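Local coordinates for DNA mismatch repair protein MutS (Thermus aquaticus, PDB 1EWQ) that takes part in DNA mismatch repair, binding mismatched DNA and carrying a weak ATPase activity, at residues A715-A719 with G720-F724; A255-A259 with L260-E264; L392-E396 with G397-R401; G746-K749 with E750-A753; F698-T701 with A702-L705. All coordinates share one frame; numbering follows the deposited sequence.

Contact 1. Residues A715-A719 with G720-F724; sequences AREEA and GGLVF
Ala715, next to last in strand 708-716, sets its CB 3.6 Å from Leu722 CD2 and 3.9 Å from Phe724 CD2, so one methyl bridges a leucine branch and an aromatic ring, the CB approaching the Phe724 ring obliquely. Its pairing with Phe724 is antiparallel and non-hydrogen-bonded. Arg716 and Val723 form the hydrogen-bonded pair: Arg716 N donates to Val723 O (2.7 Å), and Val723 N returns a straighter bond to Arg716 O (2.6 Å, 160° at the hydrogen). Glu717 runs alongside Leu722, pointing the same way, and its CG touches Leu722 CD2, while its CA-H faces Gly721 O at 3.5 Å. Glu718 crosses Val723 at about a right angle. Its CG stands anti to the carbonyl carbon (chi1 -48°) and the chain extends from there, which brings OE1 up against Val723 CG2; OE2 is hydrogen-bonded to Tyr725 OH. Ala719 and Gly720 then carry the chain round the turn, and Gly721 has a positive phi (146°) at which a side chain would collide with the preceding carbonyl oxygen. The hairpin joins strand 708-716 to strand 723-730, outermost in this chain's domain V sheet; helix 738-744 packs on Leu722, and Pro584 and Met586, in the predicted ATP site, touch Phe724.

Contact 2. Residues A255-A259 with L260-E264; sequences ATLRA and LEVFE
Leu260 lies beside Thr256, both side chains pointing the same way at the end of helix 254-259. Leu260 CB sits 3.2 Å from Thr256 O, the same oxygen that accepts the bond from Leu260 N (2.8 Å). CG passes 4.0 Å from that oxygen; beyond it the branches part, CD1 lying near the carbonyl carbon of Ala259 and CD2 pressing on Thr256 CG2 at 3.4 Å, a close fit for two methyls. With an alanine here both branches go, which would probably leave Thr256 CG2 without its apolar neighbour and open a gap toward Arg594, Ala597 and Leu598 of helix 589-603. The helix ends in a Schellman motif: Glu261 takes a positive phi (47°), Val262 N reaches back to Leu257 O at 3.1 Å, and Glu261 N makes a weak bond to Arg258 O. Over this turn Leu257 CD2 meets Val262 CG2 at 3.8 Å, while Val262 CG1 covers one face of the Phe263 ring. Water 1 donates to Leu257 O and accepts from Phe263 N; water 2 links Arg258 O to Glu264 O. Arg258 NH1 and Glu264 OE2 form a long salt bridge at 3.8 Å, with the oxygen well out of the guanidinium plane, and Arg258 NE is held by Glu254.

Contact 3. Residues L392-E396 with G397-R401; sequences LKVSE and GGLIR
Val394 and Leu399 meet at an oblique angle, the leucine CB directed toward residues 392-396. The closest pair is methyl to methyl, Leu399 CD1 to Val394 CG2 at 3.9 Å; CD1 also lies 4.0 Å from Val394 CB, so it rests against one flank of the valine. The torsions set this up. Val394 CG2 stands anti to its own N, with CG1 (chi1 64°) held between N and the carbonyl carbon, while Leu399 CG is likewise anti to N (chi1 -160°) and carries CD1 across to the valine. Between the two residues the chain folds back through Glu396, Gly397 and Gly398. Glu396 takes no part in this apolar pair; its side chain packs on Pro391. Both apolar residues also touch helix 479-511, Val394 on Glu499 and Glu500 and Leu399 on Phe503; the Glu499 carboxylate also accepts from Leu399 N and Ile400 N. The link is a plain connecting loop of domain III between helices 376-385 and 406-433, turned by a type I beta turn from Lys393 to Glu396, whose Glu396 N bonds to Lys393 O (3.2 Å).

Contact 4. Residues G746-K749 with E750-A753; sequences GLPK and EVVA
Leu747 and Pro748 run in extended geometry into the first turn of helix 749-762, where Val752 N donates to Pro748 O (3.0 Å, 161° at the hydrogen) and Ala753 N donates to Lys749 O (2.7 Å). Leu747 points toward the helix: its CB lies 3.6 Å from Val752 CG2, and its CD1 reaches Val751 CG1 at 4.2 Å, the leucine and Val751 side chains crossing at about a right angle. Val752 CG2 stands anti to the carbonyl carbon (chi1 163° for CG1), which puts it near both Leu747 CB and Pro748 O. Pro748 CB touches Val751's second branch, CG2, at 4.1 Å. Glu750 bends at chi2 (73°) and folds back over the start of the helix, bringing OE2 to 3.7 Å from Pro748 CB. Across the subunit interface Gly746 O accepts from Lys651 NZ of the second subunit, whose Leu650 and Ala679 pack on Leu747 and Val751. Within the chain, Ala742 touches Leu747, and Val739 and Ala743 touch Val752. The whole is a helix-to-helix connection: a Schellman motif at Gly746, with positive phi, ends helix 738-744, and Pro748 takes the N-cap position of the next.

Contact 5. Residues F698-T701 with A702-L705; sequences FELT and ALGL
Ala702 and Leu703 carry most of the contact, and Leu703 meets Leu700 as its apolar partner across the turn. Leu703 lies alongside Leu700, both side chains pointing the same way; its CD1 reaches Leu700 CD2 at 4.1 Å, and its CG sits 3.4 Å from Leu700 O. CG stands anti to the carbonyl carbon (chi1 -60°), which turns the branches back over the helical turn, CD2 coming to 4.1 Å from Glu699 O. Replacing Leu703 by a serine would remove both methyls and would probably leave Leu700 CD2 without this neighbour and the carbonyls of Glu699 and Leu700 less covered. Ala702 owes its buried surface mostly to following Thr701 directly in the chain. The turn itself is held from within: Phe698 O accepts twice, from Thr701 N (2.9 Å) and from Thr701 OG1 (2.5 Å), the hydroxyl lying in the carbonyl plane on a lone pair. That second bond uses Thr701 chi1 of 72°, with OG1 between N and the carbonyl carbon. After it, Gly704 centres an inverse gamma turn. Glu699 OE1 bonds to Ser670 OG of the second subunit. The short, weakly bonded helix 698-701 leads into strand 708-716, whose Asn710 ND2 binds Thr701 O; Leu700 packs on Ala677 and Thr678 of helix 670-687 and on Leu580 of strand 578-582.

Overall arrangement
Contacts 1, 4 and 5 belong to domain V, contacts 2 and 3 to domain III; contact 3 alone lies on the opposite side of the chain's centre. Contact 5 leads into strand 708-716, which contact 1 then turns back into strand 723-730; helix 738-744 packs on contact 1 and ends at contact 4, about 17 Å away between centres. Contacts 4 and 5 both also touch the second subunit. Contacts 1, 3 and 5 lie at the surface, whereas 2 and 4 are partly buried. Chemistry follows position: paired strands in 1, helix-end backbone bonds, waters and a long salt bridge in 2, two methyl-bearing residues in 3, a helix start in 4, a turn held by a threonine hydroxyl in 5.

Contact 1. Residues A715-A719 with G720-F724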
loop_
_atom_site.group_PDB
_atom_site.type_symbol
_atom_site.label_atom_id
_atom_site.label_comp_id
_atom_site.label_asym_id
_atom_site.label_seq_id
_atom_site.Cartn_x
_atom_site.Cartn_y
_atom_site.Cartn_z
ATOM N N ALA C 715 10.834 39.617 5.120
ATOM C CA ALA C 715 11.118 39.263 3.743
ATOM C C ALA C 715 11.848 40.485 3.207
ATOM O O ALA C 715 11.730 41.577 3.768
ATOM C CB ALA C 715 9.832 39.035 2.975
ATOM N N ARG C 716 12.609 40.302 2.138
ATOM C CA ARG C 716 13.358 41.400 1.546
ATOM C C ARG C 716 13.129 41.454 0.045
ATOM O O ARG C 716 13.341 40.468 -0.658
ATOM C CB ARG C 716 14.844 41.216 1.824
ATOM C CG ARG C 716 15.471 42.324 2.643
ATOM C CD ARG C 716 15.667 43.586 1.825
ATOM N NE ARG C 716 16.475 44.563 2.556
ATOM C CZ ARG C 716 16.804 45.767 2.094
ATOM N NH1 ARG C 716 16.393 46.155 0.892
ATOM N NH2 ARG C 716 17.550 46.584 2.830
ATOM N N GLU C 717 12.686 42.609 -0.438
ATOM C CA GLU C 717 12.435 42.797 -1.860
ATOM C C GLU C 717 13.778 43.190 -2.475
ATOM O O GLU C 717 14.252 44.308 -2.276
ATOM C CB GLU C 717 11.390 43.907 -2.045
ATOM C CG GLU C 717 10.198 43.750 -1.092
ATOM C CD GLU C 717 9.219 44.914 -1.131
ATOM O OE1 GLU C 717 8.561 45.101 -2.177
ATOM O OE2 GLU C 717 9.108 45.638 -0.115
ATOM N N GLU C 718 14.401 42.265 -3.200
ATOM C CA GLU C 718 15.704 42.538 -3.804
ATOM C C GLU C 718 15.743 42.401 -5.328
ATOM O O GLU C 718 14.768 42.707 -6.025
ATOM C CB GLU C 718 16.768 41.617 -3.194
ATOM C CG GLU C 718 16.742 41.548 -1.678
ATOM C CD GLU C 718 17.774 40.580 -1.120
ATOM O OE1 GLU C 718 17.926 39.474 -1.685
ATOM O OE2 GLU C 718 18.426 40.918 -0.109
ATOM N N ALA C 719 16.885 41.938 -5.829
ATOM C CA ALA C 719 17.110 41.751 -7.259
ATOM C C ALA C 719 16.285 40.611 -7.850
ATOM O O ALA C 719 16.062 40.560 -9.060
ATOM C CB ALA C 719 18.585 41.504 -7.518
ATOM N N GLY C 720 15.839 39.692 -6.998
ATOM C CA GLY C 720 15.046 38.572 -7.477
ATOM C C GLY C 720 13.559 38.875 -7.468
ATOM O O GLY C 720 12.823 38.463 -8.371
ATOM N N GLY C 721 13.123 39.601 -6.442
ATOM C CA GLY C 721 11.722 39.957 -6.308
ATOM C C GLY C 721 11.326 39.994 -4.843
ATOM O O GLY C 721 10.791 40.998 -4.353
ATOM N N LEU C 722 11.599 38.893 -4.148
ATOM C CA LEU C 722 11.300 38.749 -2.726
ATOM C C LEU C 722 12.159 37.632 -2.131
ATOM O O LEU C 722 12.107 36.488 -2.577
ATOM C CB LEU C 722 9.822 38.412 -2.519
ATOM C CG LEU C 722 8.964 39.433 -1.765
ATOM C CD1 LEU C 722 7.629 38.800 -1.416
ATOM C CD2 LEU C 722 9.674 39.878 -0.501
ATOM N N VAL C 723 12.946 37.963 -1.119
ATOM C CA VAL C 723 13.803 36.971 -0.487
ATOM C C VAL C 723 13.450 36.827 0.996
ATOM O O VAL C 723 13.567 37.782 1.763
ATOM C CB VAL C 723 15.294 37.366 -0.632
ATOM C CG1 VAL C 723 16.184 36.319 0.016
ATOM C CG2 VAL C 723 15.647 37.522 -2.113
ATOM N N PHE C 724 13.016 35.632 1.393
ATOM C CA PHE C 724 12.649 35.379 2.785
ATOM C C PHE C 724 13.843 35.061 3.684
ATOM O O PHE C 724 14.623 34.151 3.403
ATOM C CB PHE C 724 11.629 34.238 2.873
ATOM C CG PHE C 724 10.356 34.509 2.128
ATOM C CD1 PHE C 724 10.220 34.126 0.800
ATOM C CD2 PHE C 724 9.316 35.204 2.736
ATOM C CE1 PHE C 724 9.061 34.439 0.083
ATOM C CE2 PHE C 724 8.159 35.522 2.032
ATOM C CZ PHE C 724 8.029 35.142 0.705
#

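Contact 2. Residues A255-A259 with L260-E264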
loop_
_atom_site.group_PDB
_atom_site.type_symbol
_atom_site.label_atom_id
_atom_site.label_comp_id
_atom_site.label_asym_id
_atom_site.label_seq_id
_atom_site.Cartn_x
_atom_site.Cartn_y
_atom_site.Cartn_z
ATOM N N ALA C 255 -1.923 15.317 19.333
ATOM C CA ALA C 255 -1.760 16.431 18.400
ATOM C C ALA C 255 -0.311 16.905 18.370
ATOM O O ALA C 255 0.237 17.205 17.311
ATOM C CB ALA C 255 -2.681 17.581 18.798
ATOM N N THR C 256 0.299 16.959 19.547
ATOM C CA THR C 256 1.683 17.391 19.695
ATOM C C THR C 256 2.665 16.384 19.105
ATOM O O THR C 256 3.558 16.749 18.341
ATOM C CB THR C 256 2.026 17.598 21.181
ATOM O OG1 THR C 256 1.280 18.708 21.686
ATOM C CG2 THR C 256 3.516 17.841 21.364
ATOM N N LEU C 257 2.508 15.118 19.480
ATOM C CA LEU C 257 3.384 14.072 18.966
ATOM C C LEU C 257 3.331 14.066 17.447
ATOM O O LEU C 257 4.356 13.855 16.801
ATOM C CB LEU C 257 2.981 12.701 19.517
ATOM C CG LEU C 257 3.316 12.464 20.993
ATOM C CD1 LEU C 257 2.784 11.128 21.433
ATOM C CD2 LEU C 257 4.822 12.530 21.189
ATOM N N ARG C 258 2.148 14.314 16.886
ATOM C CA ARG C 258 1.964 14.352 15.433
ATOM C C ARG C 258 2.545 15.621 14.813
ATOM O O ARG C 258 3.243 15.551 13.796
ATOM C CB ARG C 258 0.475 14.269 15.057
ATOM C CG ARG C 258 -0.162 12.882 15.159
ATOM C CD ARG C 258 -1.644 12.921 14.761
ATOM N NE ARG C 258 -2.247 11.592 14.683
ATOM C CZ ARG C 258 -1.926 10.672 13.771
ATOM N NH1 ARG C 258 -1.003 10.935 12.855
ATOM N NH2 ARG C 258 -2.529 9.490 13.766
ATOM N N ALA C 259 2.248 16.776 15.408
ATOM C CA ALA C 259 2.744 18.039 14.876
ATOM C C ALA C 259 4.259 18.146 14.965
ATOM O O ALA C 259 4.883 18.797 14.135
ATOM C CB ALA C 259 2.086 19.230 15.596
ATOM N N LEU C 260 4.847 17.507 15.969
ATOM C CA LEU C 260 6.297 17.529 16.162
ATOM C C LEU C 260 6.987 16.348 15.481
ATOM O O LEU C 260 8.214 16.234 15.513
ATOM C CB LEU C 260 6.622 17.507 17.657
ATOM C CG LEU C 260 6.939 18.804 18.409
ATOM C CD1 LEU C 260 6.353 20.034 17.701
ATOM C CD2 LEU C 260 6.436 18.661 19.833
ATOM N N GLU C 261 6.200 15.464 14.877
ATOM C CA GLU C 261 6.740 14.293 14.199
ATOM C C GLU C 261 7.774 13.574 15.066
ATOM O O GLU C 261 8.887 13.306 14.625
ATOM C CB GLU C 261 7.379 14.704 12.866
ATOM C CG GLU C 261 6.463 15.519 11.975
ATOM C CD GLU C 261 7.087 15.862 10.644
ATOM O OE1 GLU C 261 6.979 15.049 9.699
ATOM O OE2 GLU C 261 7.694 16.944 10.551
ATOM N N VAL C 262 7.403 13.273 16.304
ATOM C CA VAL C 262 8.307 12.586 17.217
ATOM C C VAL C 262 8.532 11.135 16.795
ATOM O O VAL C 262 9.675 10.677 16.692
ATOM C CB VAL C 262 7.764 12.593 18.663
ATOM C CG1 VAL C 262 8.715 11.832 19.573
ATOM C CG2 VAL C 262 7.598 14.024 19.154
ATOM N N PHE C 263 7.438 10.426 16.541
ATOM C CA PHE C 263 7.507 9.025 16.147
ATOM C C PHE C 263 7.052 8.760 14.715
ATOM O O PHE C 263 7.502 7.804 14.087
ATOM C CB PHE C 263 6.670 8.171 17.108
ATOM C CG PHE C 263 7.159 8.202 18.518
ATOM C CD1 PHE C 263 6.348 8.680 19.537
ATOM C CD2 PHE C 263 8.435 7.755 18.834
ATOM C CE1 PHE C 263 6.796 8.710 20.841
ATOM C CE2 PHE C 263 8.895 7.783 20.147
ATOM C CZ PHE C 263 8.078 8.260 21.151
ATOM N N GLU C 264 6.156 9.601 14.209
ATOM C CA GLU C 264 5.630 9.461 12.852
ATOM C C GLU C 264 5.778 10.769 12.096
ATOM O O GLU C 264 5.645 11.845 12.673
ATOM C CB GLU C 264 4.158 9.062 12.905
ATOM C CG GLU C 264 3.942 7.682 13.491
ATOM C CD GLU C 264 2.533 7.489 14.015
ATOM O OE1 GLU C 264 2.249 6.405 14.583
ATOM O OE2 GLU C 264 1.717 8.428 13.856
HETATM O O HOH W 1 4.932 11.388 16.018
HETATM O O HOH W 2 3.319 13.289 12.473
HETATM O O HOH W 3 7.368 18.712 12.233
#

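Contact 3. Residues L392-E396 with G397-R401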
loop_
_atom_site.group_PDB
_atom_site.type_symbol
_atom_site.label_atom_id
_atom_site.label_comp_id
_atom_site.label_asym_id
_atom_site.label_seq_id
_atom_site.Cartn_x
_atom_site.Cartn_y
_atom_site.Cartn_z
ATOM N N LEU C 392 19.041 -24.977 12.570
ATOM C CA LEU C 392 17.747 -24.421 12.966
ATOM C C LEU C 392 16.897 -25.422 13.751
ATOM O O LEU C 392 16.296 -25.073 14.767
ATOM C CB LEU C 392 16.974 -23.954 11.727
ATOM C CG LEU C 392 15.464 -23.707 11.856
ATOM C CD1 LEU C 392 15.187 -22.548 12.812
ATOM C CD2 LEU C 392 14.897 -23.411 10.477
ATOM N N LYS C 393 16.841 -26.661 13.269
ATOM C CA LYS C 393 16.065 -27.707 13.928
ATOM C C LYS C 393 16.938 -28.867 14.394
ATOM O O LYS C 393 17.818 -29.332 13.667
ATOM C CB LYS C 393 14.974 -28.242 12.995
ATOM C CG LYS C 393 13.873 -27.246 12.690
ATOM C CD LYS C 393 12.640 -27.940 12.118
ATOM C CE LYS C 393 11.496 -26.951 11.940
ATOM N NZ LYS C 393 11.243 -26.192 13.201
ATOM N N VAL C 394 16.681 -29.329 15.616
ATOM C CA VAL C 394 17.424 -30.437 16.205
ATOM C C VAL C 394 17.263 -31.711 15.370
ATOM O O VAL C 394 18.156 -32.557 15.343
ATOM C CB VAL C 394 16.939 -30.717 17.661
ATOM C CG1 VAL C 394 15.493 -31.170 17.650
ATOM C CG2 VAL C 394 17.821 -31.771 18.323
ATOM N N SER C 395 16.127 -31.834 14.683
ATOM C CA SER C 395 15.827 -33.009 13.860
ATOM C C SER C 395 16.863 -33.295 12.778
ATOM O O SER C 395 17.046 -34.441 12.369
ATOM C CB SER C 395 14.452 -32.859 13.204
ATOM O OG SER C 395 14.440 -31.785 12.282
ATOM N N GLU C 396 17.535 -32.256 12.305
ATOM C CA GLU C 396 18.535 -32.443 11.266
ATOM C C GLU C 396 19.944 -32.516 11.851
ATOM O O GLU C 396 20.148 -33.013 12.961
ATOM C CB GLU C 396 18.442 -31.304 10.240
ATOM C CG GLU C 396 18.721 -29.927 10.823
ATOM C CD GLU C 396 18.278 -28.785 9.915
ATOM O OE1 GLU C 396 17.054 -28.641 9.689
ATOM O OE2 GLU C 396 19.150 -28.020 9.439
ATOM N N GLY C 397 20.903 -32.014 11.079
ATOM C CA GLY C 397 22.302 -32.004 11.476
ATOM C C GLY C 397 22.637 -31.865 12.952
ATOM O O GLY C 397 21.788 -31.548 13.780
ATOM N N GLY C 398 23.909 -32.095 13.259
ATOM C CA GLY C 398 24.397 -32.024 14.621
ATOM C C GLY C 398 24.263 -30.683 15.313
ATOM O O GLY C 398 24.945 -29.711 14.987
ATOM N N LEU C 399 23.366 -30.639 16.286
ATOM C CA LEU C 399 23.143 -29.437 17.056
ATOM C C LEU C 399 24.211 -29.486 18.142
ATOM O O LEU C 399 24.926 -28.515 18.382
ATOM C CB LEU C 399 21.756 -29.490 17.691
ATOM C CG LEU C 399 21.069 -28.214 18.173
ATOM C CD1 LEU C 399 20.018 -28.611 19.174
ATOM C CD2 LEU C 399 22.063 -27.248 18.808
ATOM N N ILE C 400 24.317 -30.653 18.773
ATOM C CA ILE C 400 25.255 -30.894 19.861
ATOM C C ILE C 400 26.600 -31.374 19.349
ATOM O O ILE C 400 26.666 -32.188 18.433
ATOM C CB ILE C 400 24.678 -31.948 20.838
ATOM C CG1 ILE C 400 23.323 -31.466 21.367
ATOM C CG2 ILE C 400 25.644 -32.197 21.992
ATOM C CD1 ILE C 400 23.383 -30.136 22.109
ATOM N N ARG C 401 27.676 -30.880 19.951
ATOM C CA ARG C 401 29.023 -31.259 19.530
ATOM C C ARG C 401 29.497 -32.616 20.031
ATOM O O ARG C 401 29.080 -33.090 21.092
ATOM C CB ARG C 401 30.026 -30.201 19.972
ATOM C CG ARG C 401 29.681 -28.832 19.460
ATOM C CD ARG C 401 30.903 -27.963 19.349
ATOM N NE ARG C 401 31.643 -27.895 20.601
ATOM C CZ ARG C 401 32.651 -27.056 20.800
ATOM N NH1 ARG C 401 33.018 -26.232 19.821
ATOM N NH2 ARG C 401 33.284 -27.030 21.969
#

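Contact 4. Residues G746-K749 with E750-A753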
loop_
_atom_site.group_PDB
_atom_site.type_symbol
_atom_site.label_atom_id
_atom_site.label_comp_id
_atom_site.label_asym_id
_atom_site.label_seq_id
_atom_site.Cartn_x
_atom_site.Cartn_y
_atom_site.Cartn_z
ATOM N N GLY C 746 2.582 36.041 -9.004
ATOM C CA GLY C 746 2.141 36.292 -10.364
ATOM C C GLY C 746 0.889 37.138 -10.550
ATOM O O GLY C 746 0.407 37.254 -11.670
ATOM N N LEU C 747 0.343 37.705 -9.480
ATOM C CA LEU C 747 -0.837 38.563 -9.621
ATOM C C LEU C 747 -0.453 39.654 -10.615
ATOM O O LEU C 747 0.643 40.207 -10.550
ATOM C CB LEU C 747 -1.221 39.228 -8.295
ATOM C CG LEU C 747 -2.448 38.755 -7.508
ATOM C CD1 LEU C 747 -2.789 39.809 -6.474
ATOM C CD2 LEU C 747 -3.648 38.541 -8.410
ATOM N N PRO C 748 -1.344 39.968 -11.563
ATOM C CA PRO C 748 -1.021 41.012 -12.545
ATOM C C PRO C 748 -0.613 42.326 -11.864
ATOM O O PRO C 748 -1.135 42.673 -10.803
ATOM C CB PRO C 748 -2.316 41.146 -13.346
ATOM C CG PRO C 748 -2.890 39.748 -13.287
ATOM C CD PRO C 748 -2.657 39.356 -11.838
ATOM N N LYS C 749 0.322 43.049 -12.482
ATOM C CA LYS C 749 0.804 44.325 -11.945
ATOM C C LYS C 749 -0.272 45.337 -11.542
ATOM O O LYS C 749 -0.217 45.884 -10.434
ATOM C CB LYS C 749 1.745 45.005 -12.939
ATOM C CG LYS C 749 3.224 44.809 -12.650
ATOM C CD LYS C 749 3.661 43.399 -12.962
ATOM C CE LYS C 749 5.155 43.230 -12.740
ATOM N NZ LYS C 749 5.548 41.814 -12.939
ATOM N N GLU C 750 -1.241 45.601 -12.423
ATOM C CA GLU C 750 -2.279 46.585 -12.092
ATOM C C GLU C 750 -3.113 46.168 -10.882
ATOM O O GLU C 750 -3.524 47.015 -10.096
ATOM C CB GLU C 750 -3.216 46.844 -13.276
ATOM C CG GLU C 750 -2.641 46.467 -14.604
ATOM C CD GLU C 750 -2.598 44.972 -14.780
ATOM O OE1 GLU C 750 -3.683 44.363 -14.899
ATOM O OE2 GLU C 750 -1.477 44.418 -14.778
ATOM N N VAL C 751 -3.372 44.871 -10.737
ATOM C CA VAL C 751 -4.143 44.391 -9.592
ATOM C C VAL C 751 -3.301 44.575 -8.321
ATOM O O VAL C 751 -3.804 44.976 -7.272
ATOM C CB VAL C 751 -4.536 42.906 -9.765
ATOM C CG1 VAL C 751 -5.325 42.420 -8.541
ATOM C CG2 VAL C 751 -5.369 42.740 -11.033
ATOM N N VAL C 752 -2.010 44.290 -8.422
ATOM C CA VAL C 752 -1.111 44.465 -7.289
ATOM C C VAL C 752 -1.048 45.956 -6.954
ATOM O O VAL C 752 -1.037 46.348 -5.786
ATOM C CB VAL C 752 0.313 43.979 -7.634
ATOM C CG1 VAL C 752 1.323 44.534 -6.632
ATOM C CG2 VAL C 752 0.340 42.461 -7.658
ATOM N N ALA C 753 -1.025 46.784 -7.996
ATOM C CA ALA C 753 -0.938 48.229 -7.827
ATOM C C ALA C 753 -2.184 48.763 -7.144
ATOM O O ALA C 753 -2.099 49.616 -6.265
ATOM C CB ALA C 753 -0.735 48.904 -9.183
#

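Contact 5. Residues F698-T701 with A702-L705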
loop_
_atom_site.group_PDB
_atom_site.type_symbol
_atom_site.label_atom_id
_atom_site.label_comp_id
_atom_site.label_asym_id
_atom_site.label_seq_id
_atom_site.Cartn_x
_atom_site.Cartn_y
_atom_site.Cartn_z
ATOM N N PHE C 698 -1.214 42.193 13.162
ATOM C CA PHE C 698 -0.387 43.250 13.736
ATOM C C PHE C 698 -1.144 43.760 14.959
ATOM O O PHE C 698 -0.552 44.242 15.919
ATOM C CB PHE C 698 -0.191 44.416 12.756
ATOM C CG PHE C 698 0.807 44.147 11.664
ATOM C CD1 PHE C 698 0.434 43.463 10.507
ATOM C CD2 PHE C 698 2.123 44.598 11.784
ATOM C CE1 PHE C 698 1.348 43.234 9.480
ATOM C CE2 PHE C 698 3.050 44.372 10.759
ATOM C CZ PHE C 698 2.658 43.688 9.604
ATOM N N GLU C 699 -2.467 43.643 14.910
ATOM C CA GLU C 699 -3.294 44.100 16.007
ATOM C C GLU C 699 -2.889 43.451 17.338
ATOM O O GLU C 699 -2.934 44.101 18.378
ATOM C CB GLU C 699 -4.788 43.865 15.699
ATOM C CG GLU C 699 -5.083 42.697 14.780
ATOM C CD GLU C 699 -4.860 43.021 13.306
ATOM O OE1 GLU C 699 -5.785 43.559 12.644
ATOM O OE2 GLU C 699 -3.749 42.741 12.820
ATOM N N LEU C 700 -2.465 42.189 17.306
ATOM C CA LEU C 700 -2.055 41.500 18.535
ATOM C C LEU C 700 -0.735 42.034 19.096
ATOM O O LEU C 700 -0.489 41.946 20.297
ATOM C CB LEU C 700 -1.917 39.994 18.292
ATOM C CG LEU C 700 -3.196 39.211 17.967
ATOM C CD1 LEU C 700 -2.876 37.713 17.845
ATOM C CD2 LEU C 700 -4.209 39.428 19.062
ATOM N N THR C 701 0.105 42.595 18.229
ATOM C CA THR C 701 1.405 43.117 18.665
ATOM C C THR C 701 1.352 44.309 19.623
ATOM O O THR C 701 2.332 44.599 20.310
ATOM C CB THR C 701 2.273 43.542 17.468
ATOM O OG1 THR C 701 1.741 44.739 16.892
ATOM C CG2 THR C 701 2.301 42.440 16.409
ATOM N N ALA C 702 0.218 44.995 19.689
ATOM C CA ALA C 702 0.118 46.160 20.562
ATOM C C ALA C 702 -0.774 46.034 21.798
ATOM O O ALA C 702 -1.169 47.040 22.372
ATOM C CB ALA C 702 -0.319 47.367 19.740
ATOM N N LEU C 703 -1.086 44.820 22.229
ATOM C CA LEU C 703 -1.945 44.674 23.399
ATOM C C LEU C 703 -1.279 45.229 24.660
ATOM O O LEU C 703 -0.053 45.356 24.724
ATOM C CB LEU C 703 -2.313 43.205 23.598
ATOM C CG LEU C 703 -3.059 42.588 22.416
ATOM C CD1 LEU C 703 -3.323 41.111 22.678
ATOM C CD2 LEU C 703 -4.356 43.341 22.199
ATOM N N GLY C 704 -2.090 45.572 25.656
ATOM C CA GLY C 704 -1.555 46.101 26.900
ATOM C C GLY C 704 -1.324 44.985 27.907
ATOM O O GLY C 704 -1.991 44.921 28.953
ATOM N N LEU C 705 -0.385 44.096 27.575
ATOM C CA LEU C 705 -0.045 42.964 28.425
ATOM C C LEU C 705 1.412 43.099 28.849
ATOM O O LEU C 705 2.304 43.253 28.016
ATOM C CB LEU C 705 -0.288 41.654 27.668
ATOM C CG LEU C 705 -1.735 41.485 27.178
ATOM C CD1 LEU C 705 -1.879 40.200 26.392
ATOM C CD2 LEU C 705 -2.686 41.479 28.373
#